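Local coordinates for esterase YbfF (PDB 3BF7), which probably hydrolyses ester and thioester bonds as an esterase of the alpha/beta hydrolase family that carries a helical cap, at residues N31-H43 against W235-R249. The protein carries 1 engineered substitution. Numbering follows the deposited sequence.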
loop_
_atom_site.group_PDB
_atom_site.type_symbol
_atom_site.label_atom_id
_atom_site.label_comp_id
_atom_site.label_asym_id
_atom_site.label_seq_id
_atom_site.Cartn_x
_atom_site.Cartn_y
_atom_site.Cartn_z
ATOM N N ASN A 31 7.665 2.035 -4.022
ATOM C CA ASN A 31 6.553 1.685 -4.902
ATOM C C ASN A 31 5.545 2.769 -5.259
ATOM O O ASN A 31 5.000 2.748 -6.361
ATOM C CB ASN A 31 5.808 0.455 -4.387
ATOM C CG ASN A 31 4.993 -0.214 -5.483
ATOM O OD1 ASN A 31 5.540 -0.670 -6.490
ATOM N ND2 ASN A 31 3.684 -0.262 -5.302
ATOM N N LEU A 32 5.267 3.699 -4.351
ATOM C CA LEU A 32 4.337 4.778 -4.673
ATOM C C LEU A 32 5.112 6.052 -4.992
ATOM O O LEU A 32 4.559 7.153 -4.971
ATOM C CB LEU A 32 3.353 5.020 -3.524
ATOM C CG LEU A 32 2.177 4.039 -3.423
ATOM C CD1 LEU A 32 2.678 2.619 -3.225
ATOM C CD2 LEU A 32 1.274 4.451 -2.270
ATOM N N GLY A 33 6.397 5.888 -5.297
ATOM C CA GLY A 33 7.237 7.024 -5.628
ATOM C C GLY A 33 6.708 7.811 -6.813
ATOM O O GLY A 33 6.857 9.032 -6.868
ATOM N N VAL A 34 6.086 7.124 -7.767
ATOM C CA VAL A 34 5.545 7.802 -8.938
ATOM C C VAL A 34 4.495 8.829 -8.513
ATOM O O VAL A 34 4.364 9.887 -9.133
ATOM C CB VAL A 34 4.932 6.792 -9.942
ATOM C CG1 VAL A 34 3.782 6.028 -9.298
ATOM C CG2 VAL A 34 4.465 7.525 -11.189
ATOM N N LEU A 35 3.754 8.529 -7.450
ATOM C CA LEU A 35 2.748 9.465 -6.962
ATOM C C LEU A 35 3.431 10.580 -6.170
ATOM O O LEU A 35 3.076 11.752 -6.299
ATOM C CB LEU A 35 1.720 8.739 -6.084
ATOM C CG LEU A 35 0.989 7.558 -6.733
ATOM C CD1 LEU A 35 -0.048 6.998 -5.762
ATOM C CD2 LEU A 35 0.329 8.002 -8.027
ATOM N N ALA A 36 4.421 10.210 -5.363
ATOM C CA ALA A 36 5.160 11.167 -4.547
ATOM C C ALA A 36 5.869 12.230 -5.378
ATOM O O ALA A 36 5.907 13.401 -4.998
ATOM C CB ALA A 36 6.176 10.431 -3.682
ATOM N N ARG A 37 6.435 11.823 -6.510
ATOM C CA ARG A 37 7.155 12.759 -7.360
ATOM C C ARG A 37 6.262 13.879 -7.883
ATOM O O ARG A 37 6.740 14.974 -8.182
ATOM C CB ARG A 37 7.833 12.015 -8.515
ATOM C CG ARG A 37 9.010 11.156 -8.056
ATOM C CD ARG A 37 9.836 10.640 -9.224
ATOM N NE ARG A 37 9.182 9.565 -9.965
ATOM C CZ ARG A 37 9.135 8.296 -9.568
ATOM N NH1 ARG A 37 9.703 7.928 -8.426
ATOM N NH2 ARG A 37 8.532 7.390 -10.324
ATOM N N ASP A 38 4.965 13.615 -7.987
ATOM C CA ASP A 38 4.035 14.633 -8.455
ATOM C C ASP A 38 3.465 15.425 -7.284
ATOM O O ASP A 38 3.399 16.655 -7.319
ATOM C CB ASP A 38 2.894 13.986 -9.249
ATOM C CG ASP A 38 1.873 14.995 -9.723
ATOM O OD1 ASP A 38 0.977 15.352 -8.930
ATOM O OD2 ASP A 38 1.976 15.439 -10.888
ATOM N N LEU A 39 3.072 14.717 -6.234
ATOM C CA LEU A 39 2.479 15.360 -5.072
ATOM C C LEU A 39 3.433 16.235 -4.258
ATOM O O LEU A 39 2.986 17.116 -3.526
ATOM C CB LEU A 39 1.829 14.295 -4.185
ATOM C CG LEU A 39 0.667 13.563 -4.873
ATOM C CD1 LEU A 39 0.288 12.320 -4.087
ATOM C CD2 LEU A 39 -0.526 14.506 -5.013
ATOM N N VAL A 40 4.737 16.012 -4.394
ATOM C CA VAL A 40 5.718 16.805 -3.654
ATOM C C VAL A 40 5.805 18.240 -4.187
ATOM O O VAL A 40 6.430 19.104 -3.571
ATOM C CB VAL A 40 7.128 16.152 -3.703
ATOM C CG1 VAL A 40 7.722 16.281 -5.094
ATOM C CG2 VAL A 40 8.036 16.787 -2.660
ATOM N N ASN A 41 5.181 18.494 -5.332
ATOM C CA ASN A 41 5.190 19.836 -5.903
ATOM C C ASN A 41 4.476 20.803 -4.968
ATOM O O ASN A 41 4.840 21.980 -4.879
ATOM C CB ASN A 41 4.501 19.845 -7.271
ATOM C CG ASN A 41 5.377 19.278 -8.372
ATOM O OD1 ASN A 41 6.438 19.822 -8.680
ATOM N ND2 ASN A 41 4.934 18.180 -8.976
ATOM N N ASP A 42 3.469 20.300 -4.256
ATOM C CA ASP A 42 2.693 21.134 -3.348
ATOM C C ASP A 42 2.329 20.503 -2.000
ATOM O O ASP A 42 1.412 20.968 -1.323
ATOM C CB ASP A 42 1.425 21.617 -4.061
ATOM C CG ASP A 42 0.633 20.485 -4.688
ATOM O OD1 ASP A 42 1.172 19.365 -4.811
ATOM O OD2 ASP A 42 -0.532 20.725 -5.073
ATOM N N HIS A 43 3.045 19.451 -1.611
ATOM C CA HIS A 43 2.802 18.793 -0.324
ATOM C C HIS A 43 4.093 18.236 0.242
ATOM O O HIS A 43 4.989 17.859 -0.508
ATOM C CB HIS A 43 1.878 17.572 -0.442
ATOM C CG HIS A 43 0.536 17.853 -1.028
ATOM N ND1 HIS A 43 0.328 17.970 -2.384
ATOM C CD2 HIS A 43 -0.678 17.992 -0.446
ATOM C CE1 HIS A 43 -0.959 18.166 -2.613
ATOM N NE2 HIS A 43 -1.591 18.183 -1.454
ATOM N N TRP A 235 -1.857 -3.132 -9.669
ATOM C CA TRP A 235 -0.906 -2.060 -9.376
ATOM C C TRP A 235 -1.254 -0.899 -10.309
ATOM O O TRP A 235 -0.494 -0.535 -11.211
ATOM C CB TRP A 235 0.532 -2.552 -9.588
ATOM C CG TRP A 235 1.019 -3.467 -8.481
ATOM C CD1 TRP A 235 1.735 -3.108 -7.371
ATOM C CD2 TRP A 235 0.792 -4.877 -8.371
ATOM N NE1 TRP A 235 1.967 -4.210 -6.578
ATOM C CE2 TRP A 235 1.400 -5.307 -7.169
ATOM C CE3 TRP A 235 0.134 -5.819 -9.171
ATOM C CZ2 TRP A 235 1.368 -6.643 -6.750
ATOM C CZ3 TRP A 235 0.104 -7.148 -8.754
ATOM C CH2 TRP A 235 0.719 -7.545 -7.553
ATOM N N VAL A 236 -2.435 -0.330 -10.073
ATOM C CA VAL A 236 -2.971 0.760 -10.888
ATOM C C VAL A 236 -2.011 1.922 -11.102
ATOM O O VAL A 236 -1.880 2.431 -12.215
ATOM C CB VAL A 236 -4.274 1.326 -10.272
ATOM C CG1 VAL A 236 -5.011 2.168 -11.305
ATOM C CG2 VAL A 236 -5.157 0.195 -9.769
ATOM N N HIS A 237 -1.349 2.342 -10.031
ATOM C CA HIS A 237 -0.411 3.458 -10.097
ATOM C C HIS A 237 0.805 3.157 -10.962
ATOM O O HIS A 237 1.430 4.069 -11.505
ATOM C CB HIS A 237 0.051 3.832 -8.690
ATOM C CG HIS A 237 0.582 2.673 -7.911
ATOM N ND1 HIS A 237 -0.219 1.634 -7.491
ATOM C CD2 HIS A 237 1.839 2.367 -7.512
ATOM C CE1 HIS A 237 0.522 0.736 -6.868
ATOM N NE2 HIS A 237 1.774 1.157 -6.867
ATOM N N ALA A 238 1.150 1.881 -11.085
ATOM C CA ALA A 238 2.295 1.488 -11.894
ATOM C C ALA A 238 1.948 1.491 -13.381
ATOM O O ALA A 238 2.799 1.778 -14.224
ATOM C CB ALA A 238 2.776 0.105 -11.477
ATOM N N GLU A 239 0.694 1.184 -13.695
ATOM C CA GLU A 239 0.246 1.124 -15.082
ATOM C C GLU A 239 -0.286 2.438 -15.640
ATOM O O GLU A 239 0.018 2.802 -16.777
ATOM C CB GLU A 239 -0.833 0.052 -15.233
ATOM C CG GLU A 239 -0.378 -1.346 -14.857
ATOM C CD GLU A 239 -1.474 -2.380 -15.013
ATOM O OE1 GLU A 239 -1.235 -3.554 -14.670
ATOM O OE2 GLU A 239 -2.576 -2.021 -15.481
ATOM N N LYS A 240 -1.084 3.140 -14.843
ATOM C CA LYS A 240 -1.685 4.402 -15.267
ATOM C C LYS A 240 -1.513 5.472 -14.197
ATOM O O LYS A 240 -2.496 5.968 -13.653
ATOM C CB LYS A 240 -3.182 4.206 -15.519
ATOM C CG LYS A 240 -3.546 3.149 -16.552
ATOM C CD LYS A 240 -3.169 3.580 -17.956
ATOM C CE LYS A 240 -3.884 2.733 -18.999
ATOM N NZ LYS A 240 -3.618 1.281 -18.825
ATOM N N PRO A 241 -0.263 5.849 -13.889
ATOM C CA PRO A 241 -0.031 6.870 -12.864
ATOM C C PRO A 241 -0.734 8.200 -13.119
ATOM O O PRO A 241 -1.223 8.832 -12.186
ATOM C CB PRO A 241 1.492 7.000 -12.846
ATOM C CG PRO A 241 1.882 6.639 -14.241
ATOM C CD PRO A 241 1.004 5.448 -14.525
ATOM N N ASP A 242 -0.788 8.626 -14.378
ATOM C CA ASP A 242 -1.442 9.888 -14.708
ATOM C C ASP A 242 -2.924 9.858 -14.346
ATOM O O ASP A 242 -3.439 10.792 -13.734
ATOM C CB ASP A 242 -1.269 10.202 -16.200
ATOM C CG ASP A 242 -1.869 9.136 -17.094
ATOM O OD1 ASP A 242 -1.541 7.941 -16.916
ATOM O OD2 ASP A 242 -2.666 9.493 -17.985
ATOM N N ALA A 243 -3.610 8.782 -14.721
ATOM C CA ALA A 243 -5.029 8.652 -14.420
ATOM C C ALA A 243 -5.248 8.608 -12.909
ATOM O O ALA A 243 -6.205 9.178 -12.394
ATOM C CB ALA A 243 -5.590 7.396 -15.070
ATOM N N VAL A 244 -4.356 7.926 -12.200
ATOM C CA VAL A 244 -4.474 7.835 -10.752
ATOM C C VAL A 244 -4.286 9.219 -10.135
ATOM O O VAL A 244 -5.047 9.620 -9.254
ATOM C CB VAL A 244 -3.436 6.845 -10.170
ATOM C CG1 VAL A 244 -3.432 6.912 -8.647
ATOM C CG2 VAL A 244 -3.771 5.433 -10.621
ATOM N N LEU A 245 -3.284 9.956 -10.609
ATOM C CA LEU A 245 -3.031 11.294 -10.089
ATOM C C LEU A 245 -4.168 12.265 -10.398
ATOM O O LEU A 245 -4.483 13.123 -9.578
ATOM C CB LEU A 245 -1.700 11.833 -10.621
ATOM C CG LEU A 245 -0.469 11.230 -9.935
ATOM C CD1 LEU A 245 0.772 11.537 -10.751
ATOM C CD2 LEU A 245 -0.342 11.774 -8.515
ATOM N N ARG A 246 -4.791 12.136 -11.565
ATOM C CA ARG A 246 -5.907 13.020 -11.891
ATOM C C ARG A 246 -7.039 12.784 -10.888
ATOM O O ARG A 246 -7.670 13.729 -10.413
ATOM C CB ARG A 246 -6.417 12.766 -13.316
ATOM C CG ARG A 246 -5.467 13.229 -14.417
ATOM C CD ARG A 246 -6.201 13.419 -15.744
ATOM N NE ARG A 246 -6.782 12.177 -16.244
ATOM C CZ ARG A 246 -6.115 11.249 -16.924
ATOM N NH1 ARG A 246 -4.828 11.412 -17.201
ATOM N NH2 ARG A 246 -6.736 10.145 -17.319
ATOM N N ALA A 247 -7.284 11.517 -10.560
ATOM C CA ALA A 247 -8.337 11.174 -9.609
ATOM C C ALA A 247 -7.982 11.685 -8.216
ATOM O O ALA A 247 -8.822 12.248 -7.515
ATOM C CB ALA A 247 -8.544 9.662 -9.582
ATOM N N ILE A 248 -6.732 11.488 -7.816
ATOM C CA ILE A 248 -6.285 11.941 -6.506
ATOM C C ILE A 248 -6.426 13.452 -6.360
ATOM O O ILE A 248 -7.003 13.933 -5.387
ATOM C CB ILE A 248 -4.810 11.531 -6.248
ATOM C CG1 ILE A 248 -4.723 10.014 -6.049
ATOM C CG2 ILE A 248 -4.257 12.267 -5.028
ATOM C CD1 ILE A 248 -3.307 9.486 -5.948
ATOM N N ARG A 249 -5.921 14.205 -7.329
ATOM C CA ARG A 249 -5.999 15.654 -7.239
ATOM C C ARG A 249 -7.421 16.201 -7.309
ATOM O O ARG A 249 -7.726 17.205 -6.669
ATOM C CB ARG A 249 -5.091 16.300 -8.289
ATOM C CG ARG A 249 -3.615 16.194 -7.898
ATOM C CD ARG A 249 -2.711 16.965 -8.835
ATOM N NE ARG A 249 -1.318 16.983 -8.385
ATOM C CZ ARG A 249 -0.868 17.666 -7.335
ATOM N NH1 ARG A 249 -1.697 18.396 -6.601
ATOM N NH2 ARG A 249 0.423 17.638 -7.033
#
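Arg-249 reaches from helix 241-253 to the carboxylates of Asp-38 and Asp-42. From CB, CG turns anti to the carbonyl carbon (chi1 -75°), and the chain then runs extended to NE. CD only skirts Asp-38 OD1. Arg-249 NE bonds to Asp-38 OD1 on its syn lone pair (2.9 Å). Arg-249 NH2 meets Asp-38 OD1 too, from above the carboxylate plane, a side-on grip on a single oxygen. Arg-249 NH2 also gives a nearly straight bond to Asp-42 OD1 (2.9 Å, 170°) and a weak one to Asp-38 O. Arg-249 NH1 completes the end-on pair with Asp-42 OD2 (3.0 Å), and Leu-39 CD2 lies over one guanidinium face. Two carboxylates thus fix the rotation of the group and probably stabilise its charge.

Deeper in, Leu-35 is a knob among His-237, Val-244, Leu-245 and Ile-248, its CD2 3.8 Å from Leu-245 CG. Leu-245 returns the fit among Val-34, Leu-35, Asp-38 and Leu-39. Packing is tightest where Val-34 CG2 presses on Pro-241 CB (3.4 Å). At the far end the Asn-31 amide stands almost perpendicular to the His-237 ring.

The helix axes cross at -52°, with Leu-39 backed by strand 19-22 and Ile-248 by strand 198-201: two helices packed together on one face of the central sheet, as in the alpha/beta hydrolase fold.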